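Local coordinates for protein lovastatin nonaketide synthase, polyketide synthase component (Aspergillus terreus, PDB 7CPX) that builds the nonaketide backbone of the cholesterol-lowering compound lovastatin from malonyl-CoA as an iterative multidomain polyketide synthase, working as a homodimer with its partner LovC, at residues 577-591 with 633-645. The protein carries 2 engineered substitutions. Residues are numbered along the deposited sequence; the frame is centred on the assembly and turned at random.
Sequences LIEASPYVRNIVREL and AVQIVLVRLLEAA
Ile587 lies between Val637 and Arg640 of the facing helix, and its two branches divide the work. CG2, anti to the backbone N while CG1 stands beside it (chi1 -67°), meets Val637 CG2 at 3.6 Å; CG1 comes over one face of the Arg640 guanidinium, 3.6 Å from its NH1. Arginine suits this border because its methylenes are apolar while its planar end can lie against a hydrocarbon: a bend at chi3 turns NE and the guanidinium back over Ile587, while CD lies alongside its CG2 and CD1. The Tyr583 phenol oxygen OH approaches Arg640 NH2 obliquely at 3.6 Å, without a hydrogen bond, the ring standing nearly upright to the guanidinium (planes 82° apart). The ring turns its edge to Leu641, whose CD2 lies near the ring plane 3.7 Å from Tyr583 CD2.

Both helices belong to the malonyl-CoA:ACP transacylase domain, in the beta-alpha-beta connection between adjacent parallel strands 558-563 and 648-652 of its central sheet; the N-to-C directions of 582-591 and 633-644 differ by 132° and their axes approach to 10.6 Å. Without hydrogen bonds across it, the join is van der Waals packing, mostly apolar, with Arg640 at the border. Val584 and Val637 sit where the backbones come nearest (CA to CA 6.8 Å); their short branched side chains fill the space, crossing at about a right angle, CG1 against CG1 at 3.9 Å. The longer Leu591 reaches over small Ala633, its CD1 3.4 Å from the alanine CB, while CD2 points to Ile636; helix 671-682 backs this end through Ile675. At the start of helix 582-596, Ser581 is the N-cap, its OG accepting a weak bond from Val584 N. Leu577, on the preceding short helix, touches Leu638 and Leu641 with separate methyls.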
# COMPACT_ATOMS: atom_id res chain seq x y z
N LEU A 577 -51.55 -52.02 31.40
CA LEU A 577 -52.43 -50.88 31.17
C LEU A 577 -53.49 -50.77 32.26
O LEU A 577 -53.75 -49.67 32.77
CB LEU A 577 -53.09 -51.00 29.80
CG LEU A 577 -52.32 -50.43 28.61
CD1 LEU A 577 -52.90 -50.94 27.30
CD2 LEU A 577 -52.34 -48.91 28.63
N ILE A 578 -54.10 -51.89 32.63
CA ILE A 578 -55.14 -51.87 33.65
C ILE A 578 -54.56 -51.47 35.00
O ILE A 578 -55.16 -50.69 35.74
CB ILE A 578 -55.84 -53.24 33.72
CG1 ILE A 578 -56.62 -53.48 32.43
CG2 ILE A 578 -56.74 -53.31 34.94
CD1 ILE A 578 -57.17 -54.89 32.28
N GLU A 579 -53.38 -51.99 35.34
CA GLU A 579 -52.76 -51.76 36.63
C GLU A 579 -51.89 -50.51 36.66
O GLU A 579 -51.20 -50.27 37.66
CB GLU A 579 -51.94 -52.98 37.04
CG GLU A 579 -52.77 -54.23 37.30
CD GLU A 579 -53.68 -54.09 38.51
OE1 GLU A 579 -53.54 -53.09 39.25
OE2 GLU A 579 -54.53 -54.97 38.71
N ALA A 580 -51.89 -49.72 35.59
CA ALA A 580 -51.11 -48.49 35.53
C ALA A 580 -51.89 -47.26 35.09
O ALA A 580 -51.39 -46.15 35.26
CB ALA A 580 -49.91 -48.66 34.59
N SER A 581 -53.09 -47.42 34.55
CA SER A 581 -53.89 -46.30 34.06
C SER A 581 -55.26 -46.30 34.71
O SER A 581 -56.06 -47.22 34.44
CB SER A 581 -54.02 -46.36 32.54
OG SER A 581 -54.87 -45.33 32.05
N PRO A 582 -55.60 -45.33 35.56
CA PRO A 582 -56.96 -45.30 36.11
C PRO A 582 -58.04 -45.15 35.05
O PRO A 582 -59.17 -45.61 35.25
CB PRO A 582 -56.93 -44.10 37.07
CG PRO A 582 -55.81 -43.25 36.58
CD PRO A 582 -54.79 -44.19 36.03
N TYR A 583 -57.73 -44.49 33.93
CA TYR A 583 -58.69 -44.41 32.83
C TYR A 583 -59.00 -45.79 32.27
O TYR A 583 -60.17 -46.13 32.03
CB TYR A 583 -58.14 -43.49 31.74
CG TYR A 583 -59.04 -43.31 30.54
CD1 TYR A 583 -60.24 -42.62 30.64
CD2 TYR A 583 -58.68 -43.82 29.30
CE1 TYR A 583 -61.06 -42.45 29.54
CE2 TYR A 583 -59.49 -43.66 28.20
CZ TYR A 583 -60.68 -42.97 28.33
OH TYR A 583 -61.49 -42.80 27.23
N VAL A 584 -57.97 -46.61 32.08
CA VAL A 584 -58.19 -47.98 31.63
C VAL A 584 -58.95 -48.77 32.69
O VAL A 584 -59.76 -49.64 32.36
CB VAL A 584 -56.84 -48.65 31.29
CG1 VAL A 584 -57.04 -50.12 30.95
CG2 VAL A 584 -56.17 -47.92 30.13
N ARG A 585 -58.70 -48.49 33.97
CA ARG A 585 -59.44 -49.16 35.03
C ARG A 585 -60.92 -48.80 34.98
O ARG A 585 -61.78 -49.67 35.18
CB ARG A 585 -58.85 -48.82 36.39
CG ARG A 585 -59.29 -49.74 37.51
CD ARG A 585 -58.66 -49.36 38.84
NE ARG A 585 -57.20 -49.32 38.77
CZ ARG A 585 -56.41 -50.37 38.88
NH1 ARG A 585 -56.90 -51.59 39.05
NH2 ARG A 585 -55.10 -50.21 38.81
N ASN A 586 -61.24 -47.53 34.73
CA ASN A 586 -62.64 -47.14 34.59
C ASN A 586 -63.27 -47.79 33.37
O ASN A 586 -64.44 -48.21 33.41
CB ASN A 586 -62.75 -45.62 34.50
CG ASN A 586 -62.27 -44.92 35.76
OD1 ASN A 586 -62.28 -45.51 36.84
ND2 ASN A 586 -61.85 -43.67 35.62
N ILE A 587 -62.53 -47.88 32.27
CA ILE A 587 -63.04 -48.59 31.09
C ILE A 587 -63.32 -50.05 31.44
O ILE A 587 -64.33 -50.62 31.02
CB ILE A 587 -62.05 -48.47 29.92
CG1 ILE A 587 -61.98 -47.02 29.44
CG2 ILE A 587 -62.47 -49.39 28.78
CD1 ILE A 587 -60.82 -46.72 28.52
N VAL A 588 -62.43 -50.67 32.21
CA VAL A 588 -62.63 -52.06 32.62
C VAL A 588 -63.85 -52.19 33.52
O VAL A 588 -64.57 -53.19 33.46
CB VAL A 588 -61.36 -52.60 33.30
CG1 VAL A 588 -61.67 -53.85 34.10
CG2 VAL A 588 -60.28 -52.87 32.27
N ARG A 589 -64.09 -51.19 34.37
CA ARG A 589 -65.29 -51.21 35.20
C ARG A 589 -66.54 -51.12 34.33
O ARG A 589 -67.54 -51.80 34.60
CB ARG A 589 -65.26 -50.06 36.20
CG ARG A 589 -64.21 -50.20 37.30
CD ARG A 589 -64.53 -51.35 38.25
NE ARG A 589 -64.09 -52.64 37.74
CZ ARG A 589 -62.88 -53.16 37.94
NH1 ARG A 589 -61.96 -52.52 38.64
NH2 ARG A 589 -62.60 -54.35 37.42
N GLU A 590 -66.51 -50.29 33.29
CA GLU A 590 -67.63 -50.24 32.36
C GLU A 590 -67.82 -51.58 31.66
O GLU A 590 -68.96 -52.03 31.47
CB GLU A 590 -67.40 -49.13 31.32
CG GLU A 590 -67.39 -47.73 31.91
CD GLU A 590 -68.75 -47.32 32.46
OE1 GLU A 590 -69.73 -48.06 32.25
OE2 GLU A 590 -68.83 -46.25 33.11
N LEU A 591 -66.72 -52.23 31.28
CA LEU A 591 -66.82 -53.55 30.66
C LEU A 591 -67.42 -54.56 31.62
O LEU A 591 -68.21 -55.42 31.22
CB LEU A 591 -65.44 -54.01 30.18
CG LEU A 591 -64.72 -53.15 29.14
CD1 LEU A 591 -63.49 -53.88 28.62
CD2 LEU A 591 -65.63 -52.75 27.99
N ALA A 633 -62.18 -56.91 24.73
CA ALA A 633 -61.87 -55.86 25.69
C ALA A 633 -60.55 -55.18 25.36
O ALA A 633 -60.43 -53.96 25.49
CB ALA A 633 -61.84 -56.42 27.11
N VAL A 634 -59.55 -55.96 24.95
CA VAL A 634 -58.27 -55.38 24.55
C VAL A 634 -58.48 -54.36 23.44
O VAL A 634 -58.02 -53.22 23.51
CB VAL A 634 -57.29 -56.48 24.13
CG1 VAL A 634 -56.13 -55.90 23.34
CG2 VAL A 634 -56.79 -57.25 25.34
N GLN A 635 -59.20 -54.77 22.39
CA GLN A 635 -59.39 -53.89 21.25
C GLN A 635 -60.27 -52.69 21.61
O GLN A 635 -60.04 -51.58 21.12
CB GLN A 635 -59.98 -54.68 20.08
CG GLN A 635 -59.04 -55.77 19.58
CD GLN A 635 -59.67 -56.65 18.52
OE1 GLN A 635 -59.52 -56.40 17.33
NE2 GLN A 635 -60.36 -57.70 18.96
N ILE A 636 -61.28 -52.90 22.46
CA ILE A 636 -62.13 -51.79 22.88
C ILE A 636 -61.32 -50.76 23.65
O ILE A 636 -61.42 -49.55 23.41
CB ILE A 636 -63.31 -52.32 23.72
CG1 ILE A 636 -64.30 -53.07 22.83
CG2 ILE A 636 -64.01 -51.16 24.44
CD1 ILE A 636 -65.30 -53.91 23.59
N VAL A 637 -60.49 -51.22 24.59
CA VAL A 637 -59.67 -50.29 25.37
C VAL A 637 -58.70 -49.56 24.46
O VAL A 637 -58.52 -48.34 24.58
CB VAL A 637 -58.94 -51.05 26.49
CG1 VAL A 637 -57.88 -50.16 27.13
CG2 VAL A 637 -59.92 -51.54 27.54
N LEU A 638 -58.07 -50.28 23.54
CA LEU A 638 -57.09 -49.65 22.66
C LEU A 638 -57.74 -48.62 21.75
O LEU A 638 -57.20 -47.52 21.56
CB LEU A 638 -56.37 -50.72 21.84
CG LEU A 638 -55.46 -51.63 22.67
CD1 LEU A 638 -55.11 -52.90 21.92
CD2 LEU A 638 -54.20 -50.89 23.09
N VAL A 639 -58.91 -48.94 21.18
CA VAL A 639 -59.57 -47.99 20.29
C VAL A 639 -60.09 -46.79 21.08
O VAL A 639 -60.07 -45.66 20.59
CB VAL A 639 -60.69 -48.68 19.50
CG1 VAL A 639 -61.83 -49.09 20.41
CG2 VAL A 639 -61.20 -47.77 18.38
N ARG A 640 -60.56 -47.01 22.31
CA ARG A 640 -60.97 -45.88 23.14
C ARG A 640 -59.78 -44.98 23.45
O ARG A 640 -59.91 -43.75 23.43
CB ARG A 640 -61.61 -46.38 24.44
CG ARG A 640 -63.03 -46.88 24.26
CD ARG A 640 -63.76 -46.99 25.60
NE ARG A 640 -63.93 -45.68 26.22
CZ ARG A 640 -64.61 -45.47 27.34
NH1 ARG A 640 -65.21 -46.45 27.99
NH2 ARG A 640 -64.70 -44.23 27.82
N LEU A 641 -58.62 -45.56 23.74
CA LEU A 641 -57.43 -44.75 23.96
C LEU A 641 -57.05 -43.97 22.71
O LEU A 641 -56.71 -42.79 22.78
CB LEU A 641 -56.27 -45.64 24.40
CG LEU A 641 -56.38 -46.28 25.79
CD1 LEU A 641 -55.31 -47.34 25.97
CD2 LEU A 641 -56.27 -45.22 26.87
N LEU A 642 -57.11 -44.62 21.55
CA LEU A 642 -56.77 -43.95 20.30
C LEU A 642 -57.72 -42.79 20.02
O LEU A 642 -57.28 -41.71 19.60
CB LEU A 642 -56.78 -44.95 19.15
CG LEU A 642 -55.71 -46.04 19.24
CD1 LEU A 642 -56.01 -47.19 18.29
CD2 LEU A 642 -54.33 -45.47 18.95
N GLU A 643 -59.01 -43.00 20.24
CA GLU A 643 -59.97 -41.91 20.07
C GLU A 643 -59.75 -40.81 21.09
O GLU A 643 -59.97 -39.63 20.78
CB GLU A 643 -61.40 -42.45 20.16
CG GLU A 643 -61.79 -43.36 19.01
CD GLU A 643 -63.22 -43.86 19.11
OE1 GLU A 643 -63.89 -43.54 20.12
OE2 GLU A 643 -63.68 -44.55 18.19
N ALA A 644 -59.33 -41.16 22.30
CA ALA A 644 -58.97 -40.14 23.28
C ALA A 644 -57.84 -39.26 22.76
O ALA A 644 -57.79 -38.07 23.08
CB ALA A 644 -58.56 -40.80 24.60
N ALA A 645 -56.95 -39.83 21.96
CA ALA A 645 -55.92 -39.06 21.27
C ALA A 645 -56.46 -38.36 20.03
O ALA A 645 -55.68 -37.75 19.29
CB ALA A 645 -54.76 -39.97 20.88